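Phenolic acid decarboxylase (Sedimentibacter hydroxybenzoicus, PDB 7AE5) catalyses the reversible, non-oxidative decarboxylation of 4-hydroxybenzoate and 3,4-dihydroxybenzoate under anaerobic conditions, as a UbiD-family enzyme dependent on prenylated FMN and manganese. Local coordinates at residues C[175-180]-C[203-208]; C[327-332]-C[370-375]; C[349-354]-C[423-428]. One frame throughout, in Å; residues are numbered along the deposited sequence.

Contact 1: residues C[175-180]-C[203-208]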
# COMPACT_ATOMS: atom_id res chain seq x y z
N ASP C 175 34.31 2.65 47.64
CA ASP C 175 34.88 3.88 47.11
C ASP C 175 35.04 3.84 45.59
O ASP C 175 35.88 4.57 45.05
CB ASP C 175 36.24 4.17 47.77
CG ASP C 175 37.29 3.15 47.40
OD1 ASP C 175 36.96 1.94 47.38
OD2 ASP C 175 38.45 3.53 47.16
N ARG C 176 34.27 3.00 44.90
CA ARG C 176 34.40 2.84 43.46
C ARG C 176 33.01 2.71 42.85
O ARG C 176 32.13 2.07 43.43
CB ARG C 176 35.23 1.60 43.10
CG ARG C 176 36.71 1.71 43.43
CD ARG C 176 37.56 0.97 42.39
NE ARG C 176 36.83 -0.11 41.72
CZ ARG C 176 36.48 -1.26 42.28
NH1 ARG C 176 36.79 -1.54 43.54
NH2 ARG C 176 35.79 -2.14 41.57
N VAL C 177 32.83 3.30 41.67
CA VAL C 177 31.56 3.25 40.96
C VAL C 177 31.83 3.04 39.47
O VAL C 177 32.90 3.37 38.95
CB VAL C 177 30.72 4.53 41.16
CG1 VAL C 177 30.25 4.64 42.61
CG2 VAL C 177 31.50 5.76 40.75
N GLY C 178 30.82 2.49 38.78
CA GLY C 178 30.86 2.40 37.34
C GLY C 178 30.15 3.57 36.68
O GLY C 178 29.33 4.26 37.30
N ILE C 179 30.46 3.80 35.40
CA ILE C 179 29.88 4.91 34.66
C ILE C 179 30.01 4.61 33.17
O ILE C 179 30.88 3.84 32.75
CB ILE C 179 30.56 6.25 35.04
CG1 ILE C 179 29.63 7.43 34.72
CG2 ILE C 179 31.90 6.40 34.33
CD1 ILE C 179 30.22 8.77 35.10
N GLN C 180 29.12 5.20 32.37
CA GLN C 180 29.07 4.99 30.92
C GLN C 180 29.83 6.12 30.24
O GLN C 180 29.27 7.19 29.99
CB GLN C 180 27.62 4.94 30.44
CG GLN C 180 26.85 3.72 30.88
CD GLN C 180 25.46 3.68 30.27
OE1 GLN C 180 24.67 4.61 30.45
NE2 GLN C 180 25.16 2.61 29.54
N ILE C 203 36.25 13.90 37.74
CA ILE C 203 34.83 14.24 37.66
C ILE C 203 34.31 14.51 39.06
O ILE C 203 34.92 14.13 40.06
CB ILE C 203 33.97 13.14 36.98
CG1 ILE C 203 33.61 12.04 37.98
CG2 ILE C 203 34.67 12.56 35.76
CD1 ILE C 203 32.62 11.04 37.44
N ALA C 204 33.16 15.18 39.12
CA ALA C 204 32.43 15.40 40.36
C ALA C 204 31.01 14.88 40.20
O ALA C 204 30.36 15.13 39.18
CB ALA C 204 32.41 16.88 40.75
N ILE C 205 30.53 14.15 41.20
CA ILE C 205 29.22 13.53 41.18
C ILE C 205 28.40 14.14 42.31
O ILE C 205 28.68 13.88 43.49
CB ILE C 205 29.30 12.00 41.32
CG1 ILE C 205 30.13 11.40 40.19
CG2 ILE C 205 27.92 11.39 41.34
CD1 ILE C 205 30.57 9.98 40.45
N THR C 206 27.41 14.95 41.96
CA THR C 206 26.58 15.63 42.95
C THR C 206 25.23 14.94 43.07
O THR C 206 24.60 14.59 42.07
CB THR C 206 26.38 17.10 42.58
OG1 THR C 206 25.52 17.20 41.44
CG2 THR C 206 27.72 17.75 42.26
N ILE C 207 24.78 14.76 44.32
CA ILE C 207 23.54 14.06 44.64
C ILE C 207 22.70 14.96 45.54
O ILE C 207 23.23 15.59 46.46
CB ILE C 207 23.82 12.70 45.32
CG1 ILE C 207 24.75 11.85 44.45
CG2 ILE C 207 22.52 11.97 45.61
CD1 ILE C 207 25.40 10.70 45.19
N GLY C 208 21.40 15.01 45.27
CA GLY C 208 20.50 15.84 46.05
C GLY C 208 20.64 17.31 45.70
O GLY C 208 21.38 18.04 46.36
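Val177 and Ile179 meet Ile205 and Ile203 within the antiparallel sheet of the UbiD Rift-related, FMN-binding domain. Strands 176-179 and 201-207 are not neighbours in that sheet. No hydrogen bond joins the two segments, and the CA atoms of Val177 and Ile205 stand 10.5 Å apart. The join is made by side chains alone, between two strands that are not paired.

Backbone bonding goes to other strands. Val177 and Ile179 pair with Val292 and Cys290 of strand 287-299, while Ile203 pairs with Gly263 of strand 259-265. Val292 also packs on Val177, Ile179 and Ile203, and so links both sides of this core.

Ile179 also touches Met184, and its side chain lies about 4 Å from that of Tyr167; both are predicted to bind prenylated FMN. The core therefore probably backs the cofactor site.

The apolar contacts are two methyl pairs. CG2 of Val177 lies 4.3 Å from CD1 of Ile205, a loose touch. Ile179 keeps CG1 anti to the backbone N (chi1 -157°), and an extended second torsion carries its CD1 outward. There it meets Ile203 end to end, CD1 of Ile179 to CD1 of Ile203 at 4.0 Å.

Contact 2: residues C[327-332]-C[370-375]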
# COMPACT_ATOMS: atom_id res chain seq x y z
N VAL C 327 10.65 21.64 24.11
CA VAL C 327 10.92 23.06 23.86
C VAL C 327 11.94 23.27 22.75
O VAL C 327 11.70 24.12 21.88
CB VAL C 327 11.31 23.76 25.17
CG1 VAL C 327 11.85 25.15 24.89
CG2 VAL C 327 10.12 23.83 26.11
N PRO C 328 13.08 22.56 22.71
CA PRO C 328 14.00 22.76 21.58
C PRO C 328 13.38 22.43 20.23
O PRO C 328 13.57 23.18 19.27
CB PRO C 328 15.18 21.83 21.91
CG PRO C 328 15.12 21.68 23.38
CD PRO C 328 13.66 21.66 23.72
N LEU C 329 12.64 21.32 20.13
CA LEU C 329 11.99 20.98 18.87
C LEU C 329 10.98 22.04 18.46
O LEU C 329 10.86 22.38 17.28
CB LEU C 329 11.32 19.61 18.97
CG LEU C 329 12.25 18.40 19.04
CD1 LEU C 329 11.46 17.13 19.36
CD2 LEU C 329 13.02 18.24 17.75
N TYR C 330 10.23 22.57 19.43
CA TYR C 330 9.28 23.64 19.14
C TYR C 330 9.99 24.87 18.57
O TYR C 330 9.50 25.50 17.63
CB TYR C 330 8.50 24.00 20.40
CG TYR C 330 7.74 25.31 20.31
CD1 TYR C 330 6.54 25.39 19.63
CD2 TYR C 330 8.24 26.46 20.92
CE1 TYR C 330 5.85 26.59 19.55
CE2 TYR C 330 7.55 27.66 20.85
CZ TYR C 330 6.36 27.72 20.16
OH TYR C 330 5.68 28.91 20.09
N LYS C 331 11.16 25.21 19.13
CA LYS C 331 11.88 26.38 18.65
C LYS C 331 12.44 26.16 17.25
O LYS C 331 12.48 27.09 16.44
CB LYS C 331 13.00 26.74 19.62
CG LYS C 331 12.53 27.40 20.91
CD LYS C 331 13.71 27.84 21.76
CE LYS C 331 13.25 28.52 23.04
NZ LYS C 331 12.31 29.64 22.79
N GLN C 332 12.88 24.93 16.95
CA GLN C 332 13.38 24.64 15.60
C GLN C 332 12.25 24.69 14.58
O GLN C 332 12.43 25.22 13.48
CB GLN C 332 14.07 23.28 15.57
CG GLN C 332 15.11 23.09 16.67
CD GLN C 332 15.75 21.71 16.64
OE1 GLN C 332 15.19 20.76 16.10
NE2 GLN C 332 16.93 21.60 17.25
N PHE C 370 7.02 16.91 8.13
CA PHE C 370 8.26 16.79 7.37
C PHE C 370 9.38 17.59 8.01
O PHE C 370 10.54 17.15 8.04
CB PHE C 370 8.05 17.24 5.92
CG PHE C 370 7.17 16.33 5.11
CD1 PHE C 370 7.05 14.99 5.43
CD2 PHE C 370 6.48 16.82 4.01
CE1 PHE C 370 6.25 14.15 4.68
CE2 PHE C 370 5.68 15.99 3.26
CZ PHE C 370 5.56 14.65 3.59
N ARG C 371 9.06 18.78 8.52
CA ARG C 371 10.08 19.61 9.16
C ARG C 371 10.59 18.95 10.44
O ARG C 371 11.81 18.91 10.67
CB ARG C 371 9.52 21.00 9.46
CG ARG C 371 10.59 22.02 9.82
CD ARG C 371 11.74 21.99 8.82
NE ARG C 371 12.34 23.30 8.62
CZ ARG C 371 12.73 23.78 7.44
NH1 ARG C 371 12.54 23.09 6.32
NH2 ARG C 371 13.31 24.97 7.39
N LEU C 372 9.69 18.43 11.26
CA LEU C 372 10.11 17.73 12.47
C LEU C 372 10.98 16.53 12.13
O LEU C 372 12.04 16.31 12.73
CB LEU C 372 8.90 17.28 13.28
CG LEU C 372 9.34 16.50 14.53
CD1 LEU C 372 9.33 17.40 15.76
CD2 LEU C 372 8.49 15.26 14.74
N LEU C 373 10.54 15.73 11.15
CA LEU C 373 11.32 14.58 10.71
C LEU C 373 12.61 14.98 10.01
O LEU C 373 13.34 14.10 9.54
CB LEU C 373 10.48 13.69 9.80
CG LEU C 373 9.25 13.06 10.47
CD1 LEU C 373 8.34 12.43 9.44
CD2 LEU C 373 9.68 12.05 11.51
N SER C 374 12.92 16.28 9.91
CA SER C 374 14.19 16.72 9.36
C SER C 374 15.02 17.52 10.36
O SER C 374 16.00 18.16 9.96
CB SER C 374 13.98 17.53 8.08
OG SER C 374 12.88 18.42 8.18
N THR C 375 14.67 17.50 11.65
CA THR C 375 15.47 18.13 12.69
C THR C 375 16.53 17.15 13.20
O THR C 375 16.41 15.94 13.01
CB THR C 375 14.58 18.59 13.83
OG1 THR C 375 13.74 17.51 14.25
CG2 THR C 375 13.71 19.75 13.39
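OG1 of Thr375, which rests against Leu329 of the facing helix, is held at two points. It donates to O of Leu372 over 2.6 Å. The hydroxyl comes in the carbonyl plane and meets a lone pair of that oxygen, at a C=O...donor angle of 140°. The same OG1 accepts from N of Gly378, and so caps the start of helix 378-381. O of Leu372 is shared in turn, because N of Thr375 also donates to it and closes a type I beta turn from Leu372 to Thr375.

The contact with helix 323-336 is made by side chains, without a hydrogen bond between the segments. Leu329 sends one branch to each partner. Its CD2 lies 3.6 Å from OG1 of Thr375, with the two side chains at about a right angle. Its CD1 meets CD1 of Leu372 at 4.2 Å. Leu372 reaches it with CG anti to the backbone N (chi1 178°). One turn on, the extended Gln332 lays OE1 beside Thr375, 3.2 Å from CB of that residue.

A valine in place of Thr375 would probably leave N of Gly378 without its cap and O of Leu372 with one donor fewer, so the turn could shift against Leu329.

At the turn itself, Ser374 and the preceding Arg371 bond reciprocally to Arg371 and Ser374 of a second subunit. The chemistry is thus divided: one leucine pair joins the helices, while the hydroxyl of Thr375 spends its bonds on its own turn and the next helix, at a subunit interface.

Contact 3: residues C[349-354]-C[423-428]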
# COMPACT_ATOMS: atom_id res chain seq x y z
N HIS C 349 11.50 9.76 24.85
CA HIS C 349 12.50 10.68 24.31
C HIS C 349 12.13 11.15 22.91
O HIS C 349 12.96 11.20 22.00
CB HIS C 349 13.89 10.06 24.32
CG HIS C 349 14.99 11.07 24.49
ND1 HIS C 349 16.32 10.71 24.61
CD2 HIS C 349 14.96 12.42 24.56
CE1 HIS C 349 17.05 11.80 24.75
NE2 HIS C 349 16.26 12.85 24.72
N GLY C 350 10.85 11.48 22.72
CA GLY C 350 10.43 12.07 21.46
C GLY C 350 10.20 11.10 20.33
O GLY C 350 10.12 11.53 19.18
N ILE C 351 10.11 9.80 20.61
CA ILE C 351 9.72 8.87 19.54
C ILE C 351 8.27 9.11 19.15
O ILE C 351 7.90 8.97 17.98
CB ILE C 351 9.98 7.42 19.97
CG1 ILE C 351 11.48 7.18 20.13
CG2 ILE C 351 9.41 6.44 18.95
CD1 ILE C 351 11.83 5.86 20.78
N GLY C 352 7.43 9.51 20.10
CA GLY C 352 6.07 9.95 19.82
C GLY C 352 5.98 11.46 19.98
O GLY C 352 6.40 12.02 20.99
N VAL C 353 5.43 12.12 18.95
CA VAL C 353 5.38 13.58 18.90
C VAL C 353 3.99 14.01 18.47
O VAL C 353 3.43 13.46 17.52
CB VAL C 353 6.44 14.15 17.93
CG1 VAL C 353 6.38 15.67 17.91
CG2 VAL C 353 7.83 13.68 18.32
N ILE C 354 3.44 15.00 19.16
CA ILE C 354 2.17 15.62 18.79
C ILE C 354 2.42 17.11 18.62
O ILE C 354 2.85 17.79 19.56
CB ILE C 354 1.07 15.36 19.84
CG1 ILE C 354 1.08 13.90 20.27
CG2 ILE C 354 -0.29 15.76 19.29
CD1 ILE C 354 0.10 13.58 21.36
N MET C 423 16.33 4.80 15.64
CA MET C 423 17.21 4.64 16.78
C MET C 423 17.14 3.20 17.27
O MET C 423 16.04 2.62 17.35
CB MET C 423 16.83 5.59 17.92
CG MET C 423 17.30 7.03 17.71
SD MET C 423 19.10 7.16 17.57
CE MET C 423 19.57 7.21 19.30
N PRO C 424 18.28 2.59 17.59
CA PRO C 424 18.26 1.18 18.03
C PRO C 424 17.50 0.96 19.32
O PRO C 424 16.97 -0.13 19.54
CB PRO C 424 19.75 0.84 18.18
CG PRO C 424 20.49 1.91 17.44
CD PRO C 424 19.64 3.14 17.54
N LEU C 425 17.42 1.98 20.19
CA LEU C 425 16.71 1.84 21.45
C LEU C 425 15.22 1.62 21.27
O LEU C 425 14.54 1.27 22.25
CB LEU C 425 16.96 3.08 22.33
CG LEU C 425 16.86 4.45 21.67
CD1 LEU C 425 15.44 5.00 21.74
CD2 LEU C 425 17.85 5.41 22.30
N ASP C 426 14.69 1.83 20.07
CA ASP C 426 13.34 1.41 19.71
C ASP C 426 13.40 -0.08 19.39
O ASP C 426 13.84 -0.46 18.29
CB ASP C 426 12.83 2.24 18.52
CG ASP C 426 11.42 1.85 18.09
OD1 ASP C 426 10.85 0.87 18.61
OD2 ASP C 426 10.88 2.54 17.20
N PRO C 427 12.97 -0.95 20.31
CA PRO C 427 13.18 -2.39 20.10
C PRO C 427 12.35 -2.98 18.98
O PRO C 427 12.63 -4.11 18.55
CB PRO C 427 12.77 -2.99 21.45
CG PRO C 427 11.72 -2.05 21.95
CD PRO C 427 12.17 -0.67 21.51
N SER C 428 11.36 -2.26 18.47
CA SER C 428 10.52 -2.75 17.39
C SER C 428 11.08 -2.43 16.01
O SER C 428 10.49 -2.84 15.01
CB SER C 428 9.11 -2.17 17.52
OG SER C 428 9.05 -0.85 17.01
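Ile351 and Leu425 run alongside one another, pointing opposite ways, and touch through their end methyl groups. CD1 of Ile351 lies 3.8 Å from CD1 of Leu425. Ile351 holds CG1 anti to its carbonyl carbon (chi1 -66°), and the extended second torsion sends CD1 out to the loop. Leu425 has CG between the backbone N and the carbonyl carbon (chi1 45°), a less common setting that brings CD1 over to the isoleucine.

The same CD1 of Ile351 also rests near Asp426, 4.4 Å from its CB. Only the aliphatic base of Asp426 takes part here. The carboxylate is turned to polar partners. OD1 accepts from N of Ser428 over 3.2 Å, from above the carboxylate plane, and this forms an Asx turn. OD2 makes a salt bridge with Lys383 and a hydrogen bond with His435. Both oxygens are therefore engaged, which ties the loop to Lys383 and His435.

N of Asp426 bonds O of Met423, which closes a type I beta turn. Thr405 of a third subunit packs on both Ile351 and Asp426.

The side chain of Leu425 lies about 6 Å from that of Glu278, the predicted proton donor. The arrangement is that of a loop of the UbiD C-terminal domain, docked on the residue that leads into strand 352-357 and reaching toward the probable active site.

In the fold
Contact 1 comes first along the chain and closes before the others open. It belongs to the Rift-related domain, while contacts 2 and 3 both lie in the C-terminal domain. The centres of contacts 1 and 2 are about 33 Å apart, on opposite sides of the chain's centre. The centres of contacts 2 and 3 are about 15 Å apart, and their segments alternate in sequence. They touch where CD2 of Leu372 meets CG1 of Val353 at 3.8 Å, so helix 364-372 packs on strand 352-357. Contact 3 comes within about 11 Å of contact 1, nearest atoms. Contact 1 lies beside predicted cofactor residues and contact 3 near the predicted proton donor, so both domains probably border the site.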